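Local structure of probable N-acetyl-gamma-glutamyl-phosphate reductase, chloroplastic (2CVO) at residues P272-T275 / A276-Y280; S174-L177 / P178-L182; S285-E288 / G289-F292. The protein probably catalyses the NADPH-dependent reduction of N-acetyl-glutamyl phosphate to N-acetyl-glutamate semialdehyde, a step on the route from glutamate to arginine, in the chloroplast. All coordinates share one frame; numbering follows the deposited sequence.

Contact 1. Residues P272-T275 / A276-Y280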
ATOM      1  N   PRO A 272     -28.163 -21.167  25.674  1.00 11.74           N
ATOM      2  CA  PRO A 272     -27.884 -21.517  27.071  1.00 12.09           C
ATOM      3  C   PRO A 272     -26.947 -22.712  27.242  1.00 12.83           C
ATOM      4  O   PRO A 272     -27.111 -23.736  26.587  1.00 11.73           O
ATOM      5  CB  PRO A 272     -29.274 -21.797  27.639  1.00 13.34           C
ATOM      6  CG  PRO A 272     -30.160 -20.884  26.826  1.00 12.03           C
ATOM      7  CD  PRO A 272     -29.616 -21.097  25.432  1.00 11.71           C
ATOM      8  N   GLY A 273     -25.966 -22.568  28.130  1.00 14.18           N
ATOM      9  CA  GLY A 273     -25.026 -23.643  28.391  1.00 16.13           C
ATOM     10  C   GLY A 273     -23.967 -23.876  27.326  1.00 16.80           C
ATOM     11  O   GLY A 273     -23.061 -24.684  27.525  1.00 17.28           O
ATOM     12  N   VAL A 274     -24.070 -23.174  26.200  1.00 16.52           N
ATOM     13  CA  VAL A 274     -23.109 -23.342  25.111  1.00 13.97           C
ATOM     14  C   VAL A 274     -21.863 -22.472  25.280  1.00 13.97           C
ATOM     15  O   VAL A 274     -21.945 -21.320  25.705  1.00 13.22           O
ATOM     16  CB  VAL A 274     -23.766 -23.025  23.743  1.00 14.06           C
ATOM     17  CG1 VAL A 274     -22.733 -23.128  22.630  1.00  9.52           C
ATOM     18  CG2 VAL A 274     -24.923 -23.995  23.485  1.00 10.44           C
ATOM     19  N   THR A 275     -20.707 -23.041  24.946  1.00 13.36           N
ATOM     20  CA  THR A 275     -19.438 -22.333  25.052  1.00 11.23           C
ATOM     21  C   THR A 275     -18.841 -22.129  23.657  1.00 11.11           C
ATOM     22  O   THR A 275     -19.283 -22.745  22.680  1.00 10.01           O
ATOM     23  CB  THR A 275     -18.419 -23.131  25.884  1.00 12.12           C
ATOM     24  OG1 THR A 275     -17.965 -24.254  25.118  1.00 11.46           O
ATOM     25  CG2 THR A 275     -19.053 -23.636  27.181  1.00 12.68           C
ATOM     26  N   ALA A 276     -17.835 -21.269  23.570  1.00  8.75           N
ATOM     27  CA  ALA A 276     -17.174 -21.003  22.300  1.00 11.89           C
ATOM     28  C   ALA A 276     -16.620 -22.317  21.734  1.00 11.56           C
ATOM     29  O   ALA A 276     -16.701 -22.577  20.533  1.00 10.87           O
ATOM     30  CB  ALA A 276     -16.041 -19.984  22.501  1.00 10.82           C
ATOM     31  N   ASN A 277     -16.068 -23.150  22.611  1.00 12.76           N
ATOM     32  CA  ASN A 277     -15.518 -24.431  22.189  1.00 15.63           C
ATOM     33  C   ASN A 277     -16.594 -25.323  21.571  1.00 15.31           C
ATOM     34  O   ASN A 277     -16.321 -26.068  20.628  1.00 16.68           O
ATOM     35  CB  ASN A 277     -14.875 -25.161  23.366  1.00 17.72           C
ATOM     36  CG  ASN A 277     -14.326 -26.523  22.968  1.00 22.18           C
ATOM     37  OD1 ASN A 277     -13.400 -26.618  22.160  1.00 22.61           O
ATOM     38  ND2 ASN A 277     -14.904 -27.586  23.524  1.00 22.65           N
ATOM     39  N   ASP A 278     -17.810 -25.260  22.106  1.00 14.04           N
ATOM     40  CA  ASP A 278     -18.911 -26.058  21.563  1.00 12.59           C
ATOM     41  C   ASP A 278     -19.139 -25.652  20.113  1.00 11.40           C
ATOM     42  O   ASP A 278     -19.346 -26.495  19.239  1.00 10.40           O
ATOM     43  CB  ASP A 278     -20.191 -25.818  22.368  1.00 13.74           C
ATOM     44  CG  ASP A 278     -20.137 -26.444  23.747  1.00 14.61           C
ATOM     45  OD1 ASP A 278     -20.947 -26.049  24.612  1.00 12.35           O
ATOM     46  OD2 ASP A 278     -19.290 -27.337  23.963  1.00 16.39           O
ATOM     47  N   LEU A 279     -19.114 -24.348  19.871  1.00  9.73           N
ATOM     48  CA  LEU A 279     -19.296 -23.820  18.528  1.00 10.92           C
ATOM     49  C   LEU A 279     -18.154 -24.326  17.663  1.00 10.50           C
ATOM     50  O   LEU A 279     -18.363 -24.764  16.531  1.00  9.09           O
ATOM     51  CB  LEU A 279     -19.278 -22.287  18.554  1.00  9.48           C
ATOM     52  CG  LEU A 279     -20.603 -21.522  18.643  1.00 13.35           C
ATOM     53  CD1 LEU A 279     -21.604 -22.245  19.529  1.00  8.34           C
ATOM     54  CD2 LEU A 279     -20.318 -20.113  19.152  1.00  7.34           C
ATOM     55  N   TYR A 280     -16.945 -24.261  18.220  1.00 11.06           N
ATOM     56  CA  TYR A 280     -15.735 -24.691  17.530  1.00 11.99           C
ATOM     57  C   TYR A 280     -15.796 -26.158  17.118  1.00 12.23           C
ATOM     58  O   TYR A 280     -15.433 -26.509  15.998  1.00 12.71           O
ATOM     59  CB  TYR A 280     -14.515 -24.481  18.429  1.00 11.13           C
ATOM     60  CG  TYR A 280     -13.211 -24.863  17.773  1.00  9.86           C
ATOM     61  CD1 TYR A 280     -12.524 -23.959  16.961  1.00 12.04           C
ATOM     62  CD2 TYR A 280     -12.674 -26.141  17.939  1.00 10.86           C
ATOM     63  CE1 TYR A 280     -11.330 -24.318  16.326  1.00 10.48           C
ATOM     64  CE2 TYR A 280     -11.485 -26.512  17.310  1.00 10.74           C
ATOM     65  CZ  TYR A 280     -10.819 -25.596  16.505  1.00 11.28           C
ATOM     66  OH  TYR A 280      -9.645 -25.961  15.880  1.00 11.03           O
TER
HETATM   67  O   HOH W   1     -20.922 -26.724  27.129  1.00 19.37           O
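Thr-275 and Asp-278 form a capping box at the start of helix 276-287, each side chain taking a backbone N-H of the other. Thr-275, the N-cap residue, has OG1 tucked between its own N and carbonyl carbon (chi1 73°), and from there OG1 accepts from Asp-278 N at 3.2 Å. In return Asp-278 swings its carboxylate back beside its own backbone N, and OD1 receives Thr-275 N at 3.0 Å; that N-H reaches OD1 from above the carboxylate plane, 51° out of it. The first helical turn closes behind the box with Leu-279 N bonded to Thr-275 O at 3.2 Å.

The tight side is apolar. Val-274 CG1 presses on Leu-279 CD1 at 3.4 Å, closer than usual for two methyl groups, with the side chains crossing at about a right angle, and the same CG1 rests on Asp-278 CB at 3.7 Å. The other side is wet: a water donates to Asp-278 OD1 at 2.6 Å and to Gly-273 O at 3.0 Å, tying the loop to the cap. With an alanine here instead of Asp-278, Thr-275 N is likely to lose its side-chain acceptor and the water one of its two anchors, so that the loop could shift against the helix.

The cap follows the loop that leaves strand 262-269, at the surface of the dimerisation domain. Val-274 and Leu-279 both lean on Leu-187, just beyond helix 170-184, while Leu-279 and Tyr-280 also pack on Val-317 of strand 313-319.

Contact 2. Residues S174-L177 / P178-L182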
ATOM      1  N   SER A 174     -18.762 -15.762   3.109  1.00  4.89           N
ATOM      2  CA  SER A 174     -17.936 -15.759   4.316  1.00  5.88           C
ATOM      3  C   SER A 174     -18.744 -15.879   5.603  1.00  5.69           C
ATOM      4  O   SER A 174     -18.262 -16.420   6.599  1.00  4.68           O
ATOM      5  CB  SER A 174     -17.081 -14.485   4.375  1.00  3.43           C
ATOM      6  OG  SER A 174     -17.876 -13.322   4.566  1.00  6.59           O
ATOM      7  N   ILE A 175     -19.977 -15.383   5.567  1.00  6.52           N
ATOM      8  CA  ILE A 175     -20.863 -15.395   6.726  1.00  5.80           C
ATOM      9  C   ILE A 175     -21.719 -16.659   6.900  1.00  7.54           C
ATOM     10  O   ILE A 175     -21.782 -17.225   7.992  1.00  5.01           O
ATOM     11  CB  ILE A 175     -21.778 -14.149   6.685  1.00  5.76           C
ATOM     12  CG1 ILE A 175     -20.910 -12.893   6.834  1.00  3.11           C
ATOM     13  CG2 ILE A 175     -22.855 -14.231   7.778  1.00  4.11           C
ATOM     14  CD1 ILE A 175     -21.603 -11.603   6.446  1.00  5.09           C
ATOM     15  N   GLN A 176     -22.374 -17.111   5.836  1.00  7.58           N
ATOM     16  CA  GLN A 176     -23.219 -18.295   5.947  1.00  7.86           C
ATOM     17  C   GLN A 176     -22.472 -19.594   6.245  1.00  6.07           C
ATOM     18  O   GLN A 176     -22.978 -20.440   6.979  1.00  6.52           O
ATOM     19  CB  GLN A 176     -24.083 -18.450   4.690  1.00  7.57           C
ATOM     20  CG  GLN A 176     -25.110 -17.333   4.549  1.00  9.92           C
ATOM     21  CD  GLN A 176     -25.889 -17.390   3.245  1.00 11.37           C
ATOM     22  OE1 GLN A 176     -26.893 -18.091   3.131  1.00 13.45           O
ATOM     23  NE2 GLN A 176     -25.418 -16.649   2.248  1.00 12.77           N
ATOM     24  N   LEU A 177     -21.272 -19.754   5.696  1.00  4.21           N
ATOM     25  CA  LEU A 177     -20.508 -20.967   5.943  1.00  3.96           C
ATOM     26  C   LEU A 177     -20.414 -21.265   7.442  1.00  6.05           C
ATOM     27  O   LEU A 177     -20.737 -22.370   7.880  1.00  7.00           O
ATOM     28  CB  LEU A 177     -19.113 -20.861   5.318  1.00  3.45           C
ATOM     29  CG  LEU A 177     -19.123 -21.057   3.794  1.00  5.34           C
ATOM     30  CD1 LEU A 177     -17.773 -20.721   3.197  1.00  3.87           C
ATOM     31  CD2 LEU A 177     -19.507 -22.494   3.478  1.00  4.72           C
ATOM     32  N   PRO A 178     -19.983 -20.287   8.253  1.00  5.32           N
ATOM     33  CA  PRO A 178     -19.908 -20.598   9.686  1.00  7.37           C
ATOM     34  C   PRO A 178     -21.249 -20.492  10.423  1.00  7.85           C
ATOM     35  O   PRO A 178     -21.551 -21.317  11.286  1.00  7.59           O
ATOM     36  CB  PRO A 178     -18.883 -19.591  10.202  1.00  6.82           C
ATOM     37  CG  PRO A 178     -19.148 -18.393   9.338  1.00  7.36           C
ATOM     38  CD  PRO A 178     -19.308 -19.010   7.957  1.00  5.37           C
ATOM     39  N   LEU A 179     -22.065 -19.501  10.069  1.00  7.45           N
ATOM     40  CA  LEU A 179     -23.344 -19.299  10.756  1.00  8.89           C
ATOM     41  C   LEU A 179     -24.482 -20.284  10.494  1.00  8.90           C
ATOM     42  O   LEU A 179     -25.216 -20.640  11.425  1.00  7.61           O
ATOM     43  CB  LEU A 179     -23.863 -17.882  10.503  1.00  7.24           C
ATOM     44  CG  LEU A 179     -23.001 -16.728  11.015  1.00  8.76           C
ATOM     45  CD1 LEU A 179     -23.820 -15.446  10.958  1.00  7.86           C
ATOM     46  CD2 LEU A 179     -22.553 -16.996  12.441  1.00  7.95           C
ATOM     47  N   VAL A 180     -24.642 -20.720   9.247  1.00  7.46           N
ATOM     48  CA  VAL A 180     -25.724 -21.642   8.910  1.00  6.82           C
ATOM     49  C   VAL A 180     -25.723 -22.935   9.740  1.00  7.46           C
ATOM     50  O   VAL A 180     -26.722 -23.263  10.377  1.00  7.19           O
ATOM     51  CB  VAL A 180     -25.714 -21.976   7.397  1.00  8.59           C
ATOM     52  CG1 VAL A 180     -26.764 -23.042   7.076  1.00  7.24           C
ATOM     53  CG2 VAL A 180     -26.007 -20.711   6.599  1.00  7.84           C
ATOM     54  N   PRO A 181     -24.612 -23.683   9.753  1.00  8.09           N
ATOM     55  CA  PRO A 181     -24.629 -24.913  10.554  1.00  9.41           C
ATOM     56  C   PRO A 181     -24.836 -24.657  12.044  1.00 10.15           C
ATOM     57  O   PRO A 181     -25.512 -25.430  12.720  1.00 11.36           O
ATOM     58  CB  PRO A 181     -23.268 -25.542  10.250  1.00  9.66           C
ATOM     59  CG  PRO A 181     -22.403 -24.351   9.951  1.00  8.61           C
ATOM     60  CD  PRO A 181     -23.312 -23.515   9.084  1.00  8.94           C
ATOM     61  N   LEU A 182     -24.261 -23.573  12.555  1.00  9.85           N
ATOM     62  CA  LEU A 182     -24.399 -23.245  13.969  1.00 10.03           C
ATOM     63  C   LEU A 182     -25.841 -22.915  14.322  1.00 11.19           C
ATOM     64  O   LEU A 182     -26.320 -23.266  15.405  1.00 10.37           O
ATOM     65  CB  LEU A 182     -23.490 -22.066  14.344  1.00  9.50           C
ATOM     66  CG  LEU A 182     -21.985 -22.358  14.321  1.00 11.19           C
ATOM     67  CD1 LEU A 182     -21.198 -21.100  14.669  1.00 11.88           C
ATOM     68  CD2 LEU A 182     -21.671 -23.480  15.303  1.00  8.03           C
TER
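Ile-175 and Leu-179 lie side by side, one turn apart on helix 170-184 and pointing the same way. Ile-175 CG2, anti to its own backbone N, meets Leu-179 CD1 at 3.5 Å, and both side chains pack on Met-266 of strand 262-269. Gln-176 and Val-180 instead cross at a slant: Val-180 CG2 touches Gln-176 CB at 3.5 Å, while the extended glutamine chain carries NE2 off to Tyr-149 OH.

Two prolines shape the backbone. Pro-178 lays its ring against the preceding turn, with CD 3.1 Å from Ile-175 O, and Pro-181 CD stands at the same 3.1 Å from Leu-177 O. Between them Leu-179 N bonds to Ile-175 O at 3.1 Å and Val-180 N to Gln-176 O at 2.8 Å.

Proline nitrogen has no hydrogen to give, so the helix is kinked here and the carbonyls of Ser-174 and Leu-177 lose their usual i+4 donors. Ser-174, one turn after Cys-170, the probable active-site residue, has its O served instead by Ser-330 OG of strand 325-332. Tyr-287 OH of helix 276-287 probably bonds to Leu-177 O, though the modelled distance is unusually short.

Contact 3. Residues S285-E288 / G289-F292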
ATOM      1  N   SER A 285     -16.516 -30.631  13.092  1.00 13.04           N
ATOM      2  CA  SER A 285     -17.152 -31.843  12.604  1.00 14.65           C
ATOM      3  C   SER A 285     -17.947 -31.557  11.337  1.00 13.65           C
ATOM      4  O   SER A 285     -18.050 -32.409  10.460  1.00 14.02           O
ATOM      5  CB  SER A 285     -18.061 -32.450  13.679  1.00 13.99           C
ATOM      6  OG  SER A 285     -19.119 -31.573  14.009  1.00 20.52           O
ATOM      7  N   THR A 286     -18.504 -30.355  11.234  1.00 13.54           N
ATOM      8  CA  THR A 286     -19.271 -29.991  10.049  1.00 13.51           C
ATOM      9  C   THR A 286     -18.385 -29.858   8.810  1.00 14.55           C
ATOM     10  O   THR A 286     -18.802 -30.199   7.707  1.00 16.02           O
ATOM     11  CB  THR A 286     -20.005 -28.639  10.218  1.00 12.94           C
ATOM     12  OG1 THR A 286     -20.917 -28.707  11.320  1.00 13.13           O
ATOM     13  CG2 THR A 286     -20.785 -28.307   8.955  1.00 10.87           C
ATOM     14  N   TYR A 287     -17.162 -29.375   8.993  1.00 13.97           N
ATOM     15  CA  TYR A 287     -16.271 -29.163   7.858  1.00 13.27           C
ATOM     16  C   TYR A 287     -14.981 -29.975   7.807  1.00 13.49           C
ATOM     17  O   TYR A 287     -14.111 -29.681   6.996  1.00 10.31           O
ATOM     18  CB  TYR A 287     -15.924 -27.672   7.767  1.00 10.88           C
ATOM     19  CG  TYR A 287     -17.117 -26.794   7.466  1.00 10.71           C
ATOM     20  CD1 TYR A 287     -17.801 -26.908   6.255  1.00  9.30           C
ATOM     21  CD2 TYR A 287     -17.584 -25.870   8.402  1.00  9.40           C
ATOM     22  CE1 TYR A 287     -18.918 -26.127   5.982  1.00  9.77           C
ATOM     23  CE2 TYR A 287     -18.705 -25.081   8.137  1.00  8.84           C
ATOM     24  CZ  TYR A 287     -19.365 -25.218   6.926  1.00  8.19           C
ATOM     25  OH  TYR A 287     -20.468 -24.446   6.651  1.00  8.16           O
ATOM     26  N   GLU A 288     -14.852 -30.998   8.647  1.00 16.93           N
ATOM     27  CA  GLU A 288     -13.623 -31.791   8.656  1.00 18.58           C
ATOM     28  C   GLU A 288     -13.291 -32.404   7.296  1.00 18.05           C
ATOM     29  O   GLU A 288     -12.127 -32.450   6.898  1.00 18.32           O
ATOM     30  CB  GLU A 288     -13.694 -32.891   9.725  1.00 22.41           C
ATOM     31  CG  GLU A 288     -14.783 -33.929   9.517  1.00 28.45           C
ATOM     32  CD  GLU A 288     -14.892 -34.904  10.687  1.00 33.21           C
ATOM     33  OE1 GLU A 288     -15.147 -34.447  11.822  1.00 34.41           O
ATOM     34  OE2 GLU A 288     -14.722 -36.125  10.471  1.00 35.82           O
ATOM     35  N   GLY A 289     -14.309 -32.868   6.580  1.00 15.59           N
ATOM     36  CA  GLY A 289     -14.061 -33.464   5.281  1.00 17.75           C
ATOM     37  C   GLY A 289     -14.232 -32.492   4.127  1.00 18.28           C
ATOM     38  O   GLY A 289     -14.424 -32.911   2.982  1.00 18.54           O
ATOM     39  N   GLU A 290     -14.164 -31.197   4.420  1.00 15.51           N
ATOM     40  CA  GLU A 290     -14.327 -30.172   3.389  1.00 15.96           C
ATOM     41  C   GLU A 290     -12.997 -29.519   3.054  1.00 15.81           C
ATOM     42  O   GLU A 290     -12.416 -28.812   3.876  1.00 15.86           O
ATOM     43  CB  GLU A 290     -15.318 -29.106   3.855  1.00 13.97           C
ATOM     44  CG  GLU A 290     -16.763 -29.586   3.962  1.00 14.57           C
ATOM     45  CD  GLU A 290     -17.356 -29.971   2.619  1.00 12.76           C
ATOM     46  OE1 GLU A 290     -16.803 -29.565   1.577  1.00 12.37           O
ATOM     47  OE2 GLU A 290     -18.389 -30.668   2.602  1.00 16.35           O
ATOM     48  N   GLU A 291     -12.524 -29.739   1.836  1.00 14.39           N
ATOM     49  CA  GLU A 291     -11.247 -29.182   1.426  1.00 15.41           C
ATOM     50  C   GLU A 291     -11.155 -27.659   1.437  1.00 13.51           C
ATOM     51  O   GLU A 291     -10.140 -27.104   1.859  1.00 13.87           O
ATOM     52  CB  GLU A 291     -10.869 -29.693   0.034  1.00 17.48           C
ATOM     53  CG  GLU A 291      -9.549 -29.124  -0.476  1.00 17.56           C
ATOM     54  CD  GLU A 291      -9.077 -29.782  -1.757  1.00 17.89           C
ATOM     55  OE1 GLU A 291      -7.990 -29.408  -2.245  1.00 19.58           O
ATOM     56  OE2 GLU A 291      -9.785 -30.669  -2.274  1.00 14.18           O
ATOM     57  N   PHE A 292     -12.207 -26.980   0.995  1.00 10.41           N
ATOM     58  CA  PHE A 292     -12.166 -25.524   0.924  1.00 10.23           C
ATOM     59  C   PHE A 292     -12.691 -24.710   2.112  1.00 10.23           C
ATOM     60  O   PHE A 292     -12.727 -23.479   2.063  1.00  9.45           O
ATOM     61  CB  PHE A 292     -12.829 -25.079  -0.380  1.00  8.23           C
ATOM     62  CG  PHE A 292     -12.101 -25.566  -1.607  1.00 10.09           C
ATOM     63  CD1 PHE A 292     -10.800 -25.142  -1.869  1.00 10.72           C
ATOM     64  CD2 PHE A 292     -12.696 -26.473  -2.479  1.00  9.02           C
ATOM     65  CE1 PHE A 292     -10.099 -25.616  -2.985  1.00 12.75           C
ATOM     66  CE2 PHE A 292     -12.006 -26.952  -3.595  1.00  9.59           C
ATOM     67  CZ  PHE A 292     -10.707 -26.523  -3.847  1.00 11.09           C
TER
HETATM   68  O   HOH W   2     -10.237 -30.144   5.894  1.00 25.77           O
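Tyr-287 and Glu-290 meet because both turn their CG back beside their own backbone N, at chi1 -65° and -69°, and because the glutamate chain bends again at chi2. They are the first and last residues of a type I beta turn, through which the chain leaves the end of helix 276-287 and heads for strand 293-295. Glu-290 N closes the turn on Tyr-287 O at 3.0 Å.

The side chains follow the backbone round. Glu-290 CG comes up to the edge of the tyrosine ring, in its plane, and lies 3.7 Å from Tyr-287 CD1, with CB a little farther from the same atom. The two side chains cross obliquely, the carboxylate plane standing 76° from that of the ring. On one face of the ring sits Thr-286 CG2, 3.8 Å above the plane and over its centre, so a methyl group from the preceding residue and a methylene from three residues on bound the ring from two directions.

The polar ends look elsewhere. Tyr-287 OH points to Leu-177 O, its probable partner, and Glu-290 OE2 makes a salt bridge with Arg-156 NH1 on helix 152-161, whose Glu-153 also touches both side chains. The turn thereby meets two other helices, 152-161 through the salt bridge and 170-184 through Tyr-287 packing on Pro-181, while Glu-288 and Gly-289 at its corner face solvent. There a single water spans the turn, donating to Glu-288 O at 3.1 Å and to Glu-290 O at 3.3 Å.

Overall arrangement
Contact 2 is the core member, with every touching residue buried; contacts 1 and 3 are surface contacts near the start and end of helix 276-287, their centres about 19 Å apart. That helix packs against helix 170-184, which carries contact 2: Leu-182 packs on the backbone carbonyl of Leu-279 in contact 1, and Pro-181 meets Thr-286 and Tyr-287 of contact 3. The chemistry follows the setting. At the surface, a water links the capping box to the loop before it, and another spans the beta turn; in the core, apolar side chains and proline rings dominate. All three belong to the dimerisation family region, and no other subunit touches their segments.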